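Cytoplasmic export protein 1 (PDB 3VWA) binds tRNA as a component of the nuclear tRNA export machinery and may collect aminoacylated tRNAs from export receptors at the nuclear pore for delivery to the translation machinery. Local coordinates at residues A[10-14]-A[74-78]; A[57-62]-A[149-153]; A[43-47]-A[78-84]; A[71-75]-A[86-91]. The contacts are given in a common frame with arbitrary orientation. Residue numbers count along the deposited sequence, not the author numbering.

Contact 1 of 4, residues A[10-14]-A[74-78]; sequences QFPYT and LETFD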
loop_
_atom_site.group_PDB
_atom_site.type_symbol
_atom_site.label_atom_id
_atom_site.label_comp_id
_atom_site.label_asym_id
_atom_site.label_seq_id
_atom_site.Cartn_x
_atom_site.Cartn_y
_atom_site.Cartn_z
ATOM N N GLN A 10 3.541 -29.977 -22.216
ATOM C CA GLN A 10 2.232 -30.070 -21.534
ATOM C C GLN A 10 2.218 -29.643 -20.040
ATOM O O GLN A 10 1.364 -30.141 -19.266
ATOM C CB GLN A 10 1.721 -31.509 -21.624
ATOM C CG GLN A 10 0.328 -31.657 -22.173
ATOM C CD GLN A 10 0.363 -32.216 -23.569
ATOM O OE1 GLN A 10 0.062 -33.393 -23.788
ATOM N NE2 GLN A 10 0.766 -31.386 -24.523
ATOM N N PHE A 11 3.147 -28.752 -19.654
ATOM C CA PHE A 11 3.365 -28.370 -18.259
ATOM C C PHE A 11 2.324 -27.334 -17.773
ATOM O O PHE A 11 2.122 -26.305 -18.383
ATOM C CB PHE A 11 4.802 -27.881 -18.040
ATOM C CG PHE A 11 5.221 -27.771 -16.568
ATOM C CD1 PHE A 11 5.747 -26.579 -16.065
ATOM C CD2 PHE A 11 5.142 -28.872 -15.698
ATOM C CE1 PHE A 11 6.159 -26.475 -14.741
ATOM C CE2 PHE A 11 5.544 -28.777 -14.363
ATOM C CZ PHE A 11 6.047 -27.563 -13.890
ATOM N N PRO A 12 1.663 -27.617 -16.653
ATOM C CA PRO A 12 0.576 -26.737 -16.168
ATOM C C PRO A 12 1.003 -25.318 -15.674
ATOM O O PRO A 12 0.144 -24.525 -15.316
ATOM C CB PRO A 12 -0.041 -27.532 -15.010
ATOM C CG PRO A 12 0.591 -28.886 -15.025
ATOM C CD PRO A 12 1.873 -28.800 -15.810
ATOM N N TYR A 13 2.293 -24.994 -15.667
ATOM C CA TYR A 13 2.722 -23.736 -15.097
ATOM C C TYR A 13 3.723 -23.086 -16.005
ATOM O O TYR A 13 4.446 -23.776 -16.748
ATOM C CB TYR A 13 3.329 -23.975 -13.707
ATOM C CG TYR A 13 2.403 -24.792 -12.799
ATOM C CD1 TYR A 13 1.408 -24.182 -12.059
ATOM C CD2 TYR A 13 2.520 -26.175 -12.709
ATOM C CE1 TYR A 13 0.559 -24.928 -11.237
ATOM C CE2 TYR A 13 1.694 -26.920 -11.895
ATOM C CZ TYR A 13 0.708 -26.304 -11.168
ATOM O OH TYR A 13 -0.124 -27.045 -10.360
ATOM N N THR A 14 3.763 -21.767 -15.995
ATOM C CA THR A 14 4.898 -21.111 -16.636
ATOM C C THR A 14 5.922 -20.771 -15.555
ATOM O O THR A 14 5.558 -20.530 -14.414
ATOM C CB THR A 14 4.476 -19.829 -17.341
ATOM O OG1 THR A 14 3.929 -18.949 -16.361
ATOM C CG2 THR A 14 3.420 -20.131 -18.418
ATOM N N LEU A 74 0.726 -27.253 -4.294
ATOM C CA LEU A 74 -0.326 -27.390 -5.318
ATOM C C LEU A 74 -0.131 -28.668 -6.100
ATOM O O LEU A 74 -1.077 -29.433 -6.291
ATOM C CB LEU A 74 -0.382 -26.170 -6.241
ATOM C CG LEU A 74 -1.233 -24.914 -5.941
ATOM C CD1 LEU A 74 -1.884 -24.890 -4.565
ATOM C CD2 LEU A 74 -0.355 -23.691 -6.114
ATOM N N GLU A 75 1.101 -28.930 -6.521
ATOM C CA GLU A 75 1.374 -30.137 -7.274
ATOM C C GLU A 75 2.857 -30.495 -7.216
ATOM O O GLU A 75 3.669 -29.606 -7.050
ATOM C CB GLU A 75 0.961 -29.908 -8.742
ATOM C CG GLU A 75 0.562 -31.200 -9.457
ATOM C CD GLU A 75 0.175 -30.998 -10.913
ATOM O OE1 GLU A 75 0.053 -32.025 -11.599
ATOM O OE2 GLU A 75 0.020 -29.833 -11.370
ATOM N N THR A 76 3.199 -31.783 -7.374
ATOM C CA THR A 76 4.586 -32.241 -7.483
ATOM C C THR A 76 4.870 -33.025 -8.784
ATOM O O THR A 76 3.927 -33.617 -9.380
ATOM C CB THR A 76 5.019 -33.076 -6.274
ATOM O OG1 THR A 76 4.303 -34.324 -6.259
ATOM C CG2 THR A 76 4.772 -32.329 -4.981
ATOM N N PHE A 77 6.151 -33.001 -9.207
ATOM C CA PHE A 77 6.678 -33.718 -10.404
ATOM C C PHE A 77 8.042 -34.318 -10.082
ATOM O O PHE A 77 8.906 -33.597 -9.601
ATOM C CB PHE A 77 6.882 -32.745 -11.556
ATOM C CG PHE A 77 5.666 -31.957 -11.878
ATOM C CD1 PHE A 77 4.730 -32.435 -12.807
ATOM C CD2 PHE A 77 5.409 -30.760 -11.207
ATOM C CE1 PHE A 77 3.578 -31.697 -13.066
ATOM C CE2 PHE A 77 4.269 -30.035 -11.460
ATOM C CZ PHE A 77 3.362 -30.492 -12.393
ATOM N N ASP A 78 8.238 -35.611 -10.336
ATOM C CA ASP A 78 9.528 -36.271 -10.029
ATOM C C ASP A 78 9.981 -37.312 -11.074
ATOM O O ASP A 78 10.988 -38.009 -10.880
ATOM C CB ASP A 78 9.516 -36.897 -8.618
ATOM C CG ASP A 78 8.356 -37.841 -8.407
ATOM O OD1 ASP A 78 7.816 -38.346 -9.417
ATOM O OD2 ASP A 78 7.953 -38.054 -7.238
#
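In the small lobe of the kinase-like domain, strands 13-15 and 73-77 stand at the two ends of a curled antiparallel sheet, separated by strands 26-33, 39-45 and 85-89. Their backbones stay well apart: the nearest CA atoms, those of P12 and E75, are 9.6 Å from each other, so the contact is made by side chains reaching across one face of the sheet and buries 226 Å² in total. Aromatic packing leads, F77 and Y13 being covered most. The edge of the F11 ring meets the face of F77 in a T-shaped pair, with centroids 4.8 Å apart, planes at 61° and F11 CE2 3.4 Å from F77 CZ. Y13 brings its own ring edge to that of F77, Y13 CE2 lying 4.0 Å from F77 CZ, and P12 CD is 4.1 Å from the same CZ atom; three consecutive residues thus converge on it. F85 and V87 of the intervening strand extend the apolar patch. CA-to-CB of T76 points away from segment 10-14, and its side chain packs on helix 52-64, which covers the other face. L74 and E75 form a classic bulge against V87. The polar part is a single hydrogen bond: the extended E75 side chain (chi1 and chi2 both t) places its carboxylate at the edge of the tyrosine ring, where Y13 OH donates to E75 OE2 at 3.0 Å.

Contact 2 of 4, residues A[57-62]-A[149-153]; sequences NAVHKS and LELCS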
loop_
_atom_site.group_PDB
_atom_site.type_symbol
_atom_site.label_atom_id
_atom_site.label_comp_id
_atom_site.label_asym_id
_atom_site.label_seq_id
_atom_site.Cartn_x
_atom_site.Cartn_y
_atom_site.Cartn_z
ATOM N N ASN A 57 12.207 -37.646 -0.736
ATOM C CA ASN A 57 11.447 -37.559 0.513
ATOM C C ASN A 57 10.701 -36.222 0.562
ATOM O O ASN A 57 9.488 -36.199 0.867
ATOM C CB ASN A 57 12.361 -37.767 1.731
ATOM C CG ASN A 57 11.592 -37.789 3.045
ATOM O OD1 ASN A 57 10.672 -38.582 3.228
ATOM N ND2 ASN A 57 11.959 -36.902 3.960
ATOM N N ALA A 58 11.389 -35.123 0.200
ATOM C CA ALA A 58 10.746 -33.805 0.155
ATOM C C ALA A 58 9.537 -33.798 -0.746
ATOM O O ALA A 58 8.493 -33.323 -0.329
ATOM C CB ALA A 58 11.694 -32.681 -0.276
ATOM N N VAL A 59 9.674 -34.257 -1.987
ATOM C CA VAL A 59 8.508 -34.437 -2.836
ATOM C C VAL A 59 7.364 -35.193 -2.156
ATOM O O VAL A 59 6.217 -34.756 -2.202
ATOM C CB VAL A 59 8.852 -35.150 -4.154
ATOM C CG1 VAL A 59 7.565 -35.591 -4.895
ATOM C CG2 VAL A 59 9.683 -34.226 -5.028
ATOM N N HIS A 60 7.686 -36.310 -1.513
ATOM C CA HIS A 60 6.659 -37.190 -0.945
ATOM C C HIS A 60 5.953 -36.522 0.215
ATOM O O HIS A 60 4.713 -36.483 0.312
ATOM C CB HIS A 60 7.312 -38.531 -0.543
ATOM C CG HIS A 60 6.378 -39.475 0.165
ATOM N ND1 HIS A 60 6.571 -39.859 1.437
ATOM C CD2 HIS A 60 5.192 -40.080 -0.257
ATOM C CE1 HIS A 60 5.568 -40.679 1.817
ATOM N NE2 HIS A 60 4.722 -40.806 0.777
ATOM N N LYS A 61 6.732 -35.942 1.107
ATOM C CA LYS A 61 6.130 -35.217 2.236
ATOM C C LYS A 61 5.289 -34.007 1.790
ATOM O O LYS A 61 4.214 -33.778 2.277
ATOM C CB LYS A 61 7.196 -34.850 3.253
ATOM C CG LYS A 61 7.853 -36.072 3.875
ATOM C CD LYS A 61 6.796 -37.045 4.423
ATOM C CE LYS A 61 7.375 -38.200 5.235
ATOM N NZ LYS A 61 7.718 -39.362 4.363
ATOM N N SER A 62 5.773 -33.265 0.816
ATOM C CA SER A 62 4.961 -32.221 0.188
ATOM C C SER A 62 3.595 -32.755 -0.237
ATOM O O SER A 62 2.580 -32.146 0.082
ATOM C CB SER A 62 5.678 -31.681 -1.023
ATOM O OG SER A 62 6.858 -31.079 -0.577
ATOM N N LEU A 149 11.462 -30.220 3.377
ATOM C CA LEU A 149 10.897 -31.417 3.935
ATOM C C LEU A 149 11.849 -32.608 3.629
ATOM O O LEU A 149 11.493 -33.786 3.802
ATOM C CB LEU A 149 9.526 -31.544 3.273
ATOM C CG LEU A 149 8.222 -31.301 4.061
ATOM C CD1 LEU A 149 8.342 -30.517 5.383
ATOM C CD2 LEU A 149 7.136 -30.744 3.144
ATOM N N GLU A 150 13.081 -32.286 3.222
ATOM C CA GLU A 150 14.100 -33.308 2.850
ATOM C C GLU A 150 14.306 -34.431 3.869
ATOM O O GLU A 150 14.455 -35.606 3.502
ATOM C CB GLU A 150 15.461 -32.670 2.558
ATOM C CG GLU A 150 15.448 -31.696 1.392
ATOM C CD GLU A 150 14.957 -30.307 1.754
ATOM O OE1 GLU A 150 14.654 -30.050 2.930
ATOM O OE2 GLU A 150 14.893 -29.447 0.852
ATOM N N LEU A 151 14.321 -34.066 5.145
ATOM C CA LEU A 151 14.621 -35.012 6.213
ATOM C C LEU A 151 13.349 -35.460 6.940
ATOM O O LEU A 151 13.386 -36.296 7.815
ATOM C CB LEU A 151 15.587 -34.343 7.206
ATOM C CG LEU A 151 17.037 -34.140 6.744
ATOM C CD1 LEU A 151 17.853 -33.631 7.926
ATOM C CD2 LEU A 151 17.636 -35.445 6.250
ATOM N N CYS A 152 12.223 -34.871 6.578
ATOM C CA CYS A 152 11.010 -35.030 7.348
ATOM C C CYS A 152 10.507 -36.473 7.370
ATOM O O CYS A 152 10.333 -37.123 6.319
ATOM C CB CYS A 152 9.925 -34.136 6.762
ATOM S SG CYS A 152 8.389 -34.235 7.687
ATOM N N SER A 153 10.256 -36.950 8.572
ATOM C CA SER A 153 9.660 -38.280 8.802
ATOM C C SER A 153 8.849 -38.314 10.126
ATOM O O SER A 153 9.010 -37.456 11.021
ATOM C CB SER A 153 10.743 -39.385 8.797
ATOM O OG SER A 153 12.059 -38.849 8.993
#
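This is a buried helix-to-turn contact of the kinase-like domain, in which helix 52-64, at the position of helix C in protein kinases, packs on the segment that follows strand 144-146. By its place in the chain that segment is consistent with the start of a kinase activation segment. Residues L149 to C152 form a type I beta turn, closed by C152 N to L149 O at 3.1 Å, and the turn comes so near the helix that the CA atoms of A58 and E150 are 4.3 Å apart. N57 reads the turn backbone: its ND2 donates to E150 O at 2.8 Å (161°) and to C152 O at 2.9 Å (166°). At the amide's other end K61 NZ, one helical turn on, donates to N57 OD1 at 3.3 Å. Van der Waals contacts add to the 342 Å² interface. The L149 side chain lies along the helix, with L149 CG 3.8 Å from K61 CB, L149 CD2 3.7 Å from S62 N and, as an apolar pair, L149 CB 4.3 Å from A58 CB. E150 turns its CA-to-CB bond away from the helix and its OE2 accepts from W26 NE1 in strand 26-33. Beyond the turn, S153 pairs by backbone with V127, while its OG bonds to R166 of helix 160-174; V59, pointing away from the turn, packs on T76 of strand 73-77.

Contact 3 of 4, residues A[43-47]-A[78-84]; sequences FKAKR and DSDPQST
One arginine nitrogen fastens both ends of a loop: R47 NH1 donates to D78 O at 2.9 Å (177°) and to T84 OG1 at 2.7 Å (145°). Its side chain is extended (chi1 to chi3 all t), with P81 CB over one face of the guanidinium and 3.7 Å from R47 CD. R47 NH2 reaches D78 O through a water (2.4 Å to NH2, 3.0 Å to D78 O) and forms a salt bridge with E52. Residues 43-45 are strand; K46 (phi/psi -88/70) centres an inverse gamma turn that brings R47 round to P81, CA atoms 5.8 Å apart. In 78-84, D80 to S83 make a type II turn, with P81 at -67/160 and Q82 at 59/-9. T84 OG1 donates back to D80 O at 2.6 Å. A45 and T84 have CA atoms 5.5 Å apart, and A45 N donates to T84 O at 2.9 Å (173°). K44 NZ donates to Q82 O at 3.0 Å. The arrangement belongs to the kinase-like small lobe, where the end of strand 39-45 holds the hairpin loop linking strands 73-77 and 85-89.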
loop_
_atom_site.group_PDB
_atom_site.type_symbol
_atom_site.label_atom_id
_atom_site.label_comp_id
_atom_site.label_asym_id
_atom_site.label_seq_id
_atom_site.Cartn_x
_atom_site.Cartn_y
_atom_site.Cartn_z
ATOM N N PHE A 43 9.559 -24.649 -6.931
ATOM C CA PHE A 43 10.845 -25.084 -6.416
ATOM C C PHE A 43 11.409 -26.193 -7.322
ATOM O O PHE A 43 10.805 -27.275 -7.511
ATOM C CB PHE A 43 10.727 -25.599 -4.984
ATOM C CG PHE A 43 10.440 -24.526 -3.976
ATOM C CD1 PHE A 43 11.497 -23.793 -3.376
ATOM C CD2 PHE A 43 9.122 -24.281 -3.555
ATOM C CE1 PHE A 43 11.191 -22.827 -2.396
ATOM C CE2 PHE A 43 8.855 -23.311 -2.605
ATOM C CZ PHE A 43 9.888 -22.603 -2.023
ATOM N N LYS A 44 12.565 -25.895 -7.899
ATOM C CA LYS A 44 13.200 -26.794 -8.829
ATOM C C LYS A 44 14.387 -27.419 -8.115
ATOM O O LYS A 44 15.276 -26.701 -7.651
ATOM C CB LYS A 44 13.666 -26.011 -10.057
ATOM C CG LYS A 44 14.562 -26.804 -10.996
ATOM C CD LYS A 44 14.499 -26.202 -12.388
ATOM C CE LYS A 44 14.592 -27.306 -13.422
ATOM N NZ LYS A 44 15.861 -28.046 -13.283
ATOM N N ALA A 45 14.354 -28.745 -7.983
ATOM C CA ALA A 45 15.406 -29.536 -7.338
ATOM C C ALA A 45 16.677 -29.557 -8.142
ATOM O O ALA A 45 16.670 -29.740 -9.382
ATOM C CB ALA A 45 14.960 -30.971 -7.132
ATOM N N LYS A 46 17.774 -29.402 -7.417
ATOM C CA LYS A 46 19.089 -29.574 -7.989
ATOM C C LYS A 46 19.389 -31.048 -7.828
ATOM O O LYS A 46 20.221 -31.438 -7.010
ATOM C CB LYS A 46 20.089 -28.727 -7.222
ATOM C CG LYS A 46 20.042 -27.250 -7.577
ATOM C CD LYS A 46 21.353 -26.667 -7.069
ATOM C CE LYS A 46 21.328 -25.157 -7.053
ATOM N NZ LYS A 46 22.343 -24.681 -6.063
ATOM N N ARG A 47 18.664 -31.866 -8.589
ATOM C CA ARG A 47 18.680 -33.305 -8.380
ATOM C C ARG A 47 19.972 -33.942 -8.873
ATOM O O ARG A 47 20.437 -33.672 -9.972
ATOM C CB ARG A 47 17.481 -33.971 -9.040
ATOM C CG ARG A 47 17.145 -35.336 -8.425
ATOM C CD ARG A 47 15.801 -35.745 -9.004
ATOM N NE ARG A 47 15.533 -37.178 -8.964
ATOM C CZ ARG A 47 14.405 -37.701 -9.444
ATOM N NH1 ARG A 47 13.446 -36.910 -9.940
ATOM N NH2 ARG A 47 14.222 -38.996 -9.426
ATOM N N ASP A 78 8.238 -35.611 -10.336
ATOM C CA ASP A 78 9.528 -36.271 -10.029
ATOM C C ASP A 78 9.981 -37.312 -11.074
ATOM O O ASP A 78 10.988 -38.009 -10.880
ATOM C CB ASP A 78 9.516 -36.897 -8.618
ATOM C CG ASP A 78 8.356 -37.841 -8.407
ATOM O OD1 ASP A 78 7.816 -38.346 -9.417
ATOM O OD2 ASP A 78 7.953 -38.054 -7.238
ATOM N N SER A 79 9.238 -37.427 -12.169
ATOM C CA SER A 79 9.604 -38.352 -13.257
ATOM C C SER A 79 10.956 -38.043 -13.890
ATOM O O SER A 79 11.763 -38.925 -14.144
ATOM C CB SER A 79 8.532 -38.313 -14.329
ATOM O OG SER A 79 7.363 -38.841 -13.742
ATOM N N ASP A 80 11.172 -36.760 -14.102
ATOM C CA ASP A 80 12.307 -36.213 -14.805
ATOM C C ASP A 80 13.149 -35.440 -13.757
ATOM O O ASP A 80 12.659 -34.487 -13.142
ATOM C CB ASP A 80 11.748 -35.300 -15.898
ATOM C CG ASP A 80 12.817 -34.618 -16.750
ATOM O OD1 ASP A 80 12.428 -33.700 -17.512
ATOM O OD2 ASP A 80 14.005 -34.983 -16.695
ATOM N N PRO A 81 14.401 -35.893 -13.512
ATOM C CA PRO A 81 15.318 -35.076 -12.706
ATOM C C PRO A 81 15.566 -33.872 -13.595
ATOM O O PRO A 81 15.326 -33.957 -14.788
ATOM C CB PRO A 81 16.565 -35.947 -12.619
ATOM C CG PRO A 81 16.522 -36.816 -13.848
ATOM C CD PRO A 81 15.081 -37.036 -14.170
ATOM N N GLN A 82 16.007 -32.751 -13.075
ATOM C CA GLN A 82 15.988 -31.536 -13.934
ATOM C C GLN A 82 14.573 -31.106 -14.474
ATOM O O GLN A 82 14.452 -30.043 -15.052
ATOM C CB GLN A 82 17.071 -31.589 -15.044
ATOM C CG GLN A 82 16.634 -32.116 -16.411
ATOM C CD GLN A 82 17.816 -32.482 -17.292
ATOM O OE1 GLN A 82 18.956 -32.586 -16.819
ATOM N NE2 GLN A 82 17.550 -32.689 -18.584
ATOM N N SER A 83 13.536 -31.923 -14.288
ATOM C CA SER A 83 12.146 -31.405 -14.188
ATOM C C SER A 83 11.495 -31.806 -12.849
ATOM O O SER A 83 10.302 -32.124 -12.791
ATOM C CB SER A 83 11.242 -31.891 -15.323
ATOM O OG SER A 83 11.291 -31.001 -16.413
ATOM N N THR A 84 12.281 -31.808 -11.781
ATOM C CA THR A 84 11.751 -32.205 -10.467
ATOM C C THR A 84 11.298 -30.967 -9.674
ATOM O O THR A 84 12.117 -30.125 -9.278
ATOM C CB THR A 84 12.752 -33.137 -9.752
ATOM O OG1 THR A 84 12.895 -34.317 -10.559
ATOM C CG2 THR A 84 12.255 -33.574 -8.375
HETATM O O HOH W 1 12.587 -40.480 -10.479
#

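Contact 4 of 4, residues A[71-75]-A[86-91]; sequences CTVLE and IVTERV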
loop_
_atom_site.group_PDB
_atom_site.type_symbol
_atom_site.label_atom_id
_atom_site.label_comp_id
_atom_site.label_asym_id
_atom_site.label_seq_id
_atom_site.Cartn_x
_atom_site.Cartn_y
_atom_site.Cartn_z
ATOM N N CYS A 71 4.475 -24.223 3.373
ATOM C CA CYS A 71 4.092 -23.738 2.047
ATOM C C CYS A 71 2.982 -24.659 1.461
ATOM O O CYS A 71 3.117 -25.872 1.430
ATOM C CB CYS A 71 5.311 -23.668 1.110
ATOM S SG CYS A 71 6.680 -22.577 1.609
ATOM N N THR A 72 1.880 -24.088 1.014
ATOM C CA THR A 72 0.683 -24.909 0.669
ATOM C C THR A 72 0.976 -25.480 -0.720
ATOM O O THR A 72 1.097 -24.709 -1.701
ATOM C CB THR A 72 -0.625 -24.056 0.717
ATOM O OG1 THR A 72 -0.920 -23.689 2.077
ATOM C CG2 THR A 72 -1.881 -24.851 0.170
ATOM N N VAL A 73 1.145 -26.806 -0.809
ATOM C CA VAL A 73 1.650 -27.365 -2.043
ATOM C C VAL A 73 0.494 -27.547 -3.020
ATOM O O VAL A 73 -0.599 -27.892 -2.615
ATOM C CB VAL A 73 2.465 -28.665 -1.834
ATOM C CG1 VAL A 73 3.768 -28.387 -1.064
ATOM C CG2 VAL A 73 1.636 -29.742 -1.143
ATOM N N LEU A 74 0.726 -27.253 -4.294
ATOM C CA LEU A 74 -0.326 -27.390 -5.318
ATOM C C LEU A 74 -0.131 -28.668 -6.100
ATOM O O LEU A 74 -1.077 -29.433 -6.291
ATOM C CB LEU A 74 -0.382 -26.170 -6.241
ATOM C CG LEU A 74 -1.233 -24.914 -5.941
ATOM C CD1 LEU A 74 -1.884 -24.890 -4.565
ATOM C CD2 LEU A 74 -0.355 -23.691 -6.114
ATOM N N GLU A 75 1.101 -28.930 -6.521
ATOM C CA GLU A 75 1.374 -30.137 -7.274
ATOM C C GLU A 75 2.857 -30.495 -7.216
ATOM O O GLU A 75 3.669 -29.606 -7.050
ATOM C CB GLU A 75 0.961 -29.908 -8.742
ATOM C CG GLU A 75 0.562 -31.200 -9.457
ATOM C CD GLU A 75 0.175 -30.998 -10.913
ATOM O OE1 GLU A 75 0.053 -32.025 -11.599
ATOM O OE2 GLU A 75 0.020 -29.833 -11.370
ATOM N N ILE A 86 8.403 -28.910 -6.903
ATOM C CA ILE A 86 7.319 -28.734 -5.950
ATOM C C ILE A 86 6.720 -27.356 -6.237
ATOM O O ILE A 86 7.400 -26.287 -6.156
ATOM C CB ILE A 86 7.811 -28.827 -4.488
ATOM C CG1 ILE A 86 8.511 -30.174 -4.214
ATOM C CG2 ILE A 86 6.653 -28.572 -3.532
ATOM C CD1 ILE A 86 9.261 -30.255 -2.883
ATOM N N VAL A 87 5.438 -27.359 -6.562
ATOM C CA VAL A 87 4.758 -26.113 -6.912
ATOM C C VAL A 87 3.809 -25.708 -5.791
ATOM O O VAL A 87 2.937 -26.513 -5.363
ATOM C CB VAL A 87 4.010 -26.211 -8.257
ATOM C CG1 VAL A 87 3.595 -24.823 -8.717
ATOM C CG2 VAL A 87 4.890 -26.845 -9.329
ATOM N N THR A 88 3.986 -24.479 -5.294
ATOM C CA THR A 88 3.232 -24.052 -4.063
ATOM C C THR A 88 2.537 -22.779 -4.346
ATOM O O THR A 88 2.764 -22.177 -5.411
ATOM C CB THR A 88 4.170 -23.756 -2.859
ATOM O OG1 THR A 88 5.023 -22.646 -3.179
ATOM C CG2 THR A 88 4.993 -24.981 -2.512
ATOM N N GLU A 89 1.708 -22.331 -3.408
ATOM C CA GLU A 89 1.204 -20.941 -3.485
ATOM C C GLU A 89 2.417 -19.963 -3.584
ATOM O O GLU A 89 3.534 -20.274 -3.214
ATOM C CB GLU A 89 0.277 -20.554 -2.314
ATOM C CG GLU A 89 -0.629 -21.647 -1.759
ATOM C CD GLU A 89 -2.114 -21.237 -1.629
ATOM O OE1 GLU A 89 -2.579 -20.809 -0.537
ATOM O OE2 GLU A 89 -2.841 -21.367 -2.638
ATOM N N ARG A 90 2.190 -18.801 -4.151
ATOM C CA ARG A 90 3.256 -17.868 -4.289
ATOM C C ARG A 90 3.772 -17.550 -2.887
ATOM O O ARG A 90 3.016 -17.103 -2.018
ATOM C CB ARG A 90 2.760 -16.591 -4.942
ATOM C CG ARG A 90 3.887 -15.593 -5.198
ATOM C CD ARG A 90 4.996 -16.161 -6.088
ATOM N NE ARG A 90 4.643 -16.172 -7.511
ATOM C CZ ARG A 90 4.681 -15.099 -8.302
ATOM N NH1 ARG A 90 4.322 -15.209 -9.583
ATOM N NH2 ARG A 90 5.070 -13.908 -7.815
ATOM N N VAL A 91 5.043 -17.808 -2.677
ATOM C CA VAL A 91 5.700 -17.403 -1.459
ATOM C C VAL A 91 6.900 -16.511 -1.781
ATOM O O VAL A 91 7.352 -16.456 -2.935
ATOM C CB VAL A 91 6.174 -18.590 -0.622
ATOM C CG1 VAL A 91 5.000 -19.264 0.061
ATOM C CG2 VAL A 91 7.026 -19.559 -1.471
#
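C71 precedes the strand and faces the partner segment, its SG 4.0 Å from V91 CG1 and its CB 3.9 Å from T88 CG2. T72 makes the first backbone link: E89 N donates to T72 O at 3.0 Å, and T88 CA makes a CA-H...O contact with T72 O at 3.3 Å. V73 faces T88 as an antiparallel non-hydrogen-bonded pair, CA atoms 4.2 Å apart, and V73 CG1 packs on I86 CG2 at 3.8 Å. At L74 the register slips by one: its psi of -46° lets two successive amides share one acceptor, L74 N to V87 O at 2.6 Å and E75 N to V87 O at 3.2 Å, a classic beta bulge. E75 then restores regular pairing through V87 N to E75 O at 2.9 Å. The axes of strands 73-75 and 86-89 pass 4.3 Å apart at 131°. Strand 85-89 is flanked on its other side by strand 39-45, bonded through F43 and T41, while V73 and I86 both pack on S62 of helix 52-64.

All four contacts lie in the kinase-like domain at the N-terminal end of the chain, far along the sequence from the HEAT repeats. Contacts 1, 3 and 4 share one curled sheet: contact 4 pairs strands 73-77 and 85-89, contact 3 fixes their connecting loop to strand 39-45, and contact 1 spans the sheet's face from 13-15. Their centres lie about 10 to 15 Å apart. Contact 2 is about 14 Å from contacts 3 and 4 and 18 Å from contact 1; its helix 52-64 packs against all three. Along the chain, the segments of contact 3 alternate with those of contacts 1, 2 and 4, and contact 4 lies between those of contact 2, which ties the small lobe to a later segment.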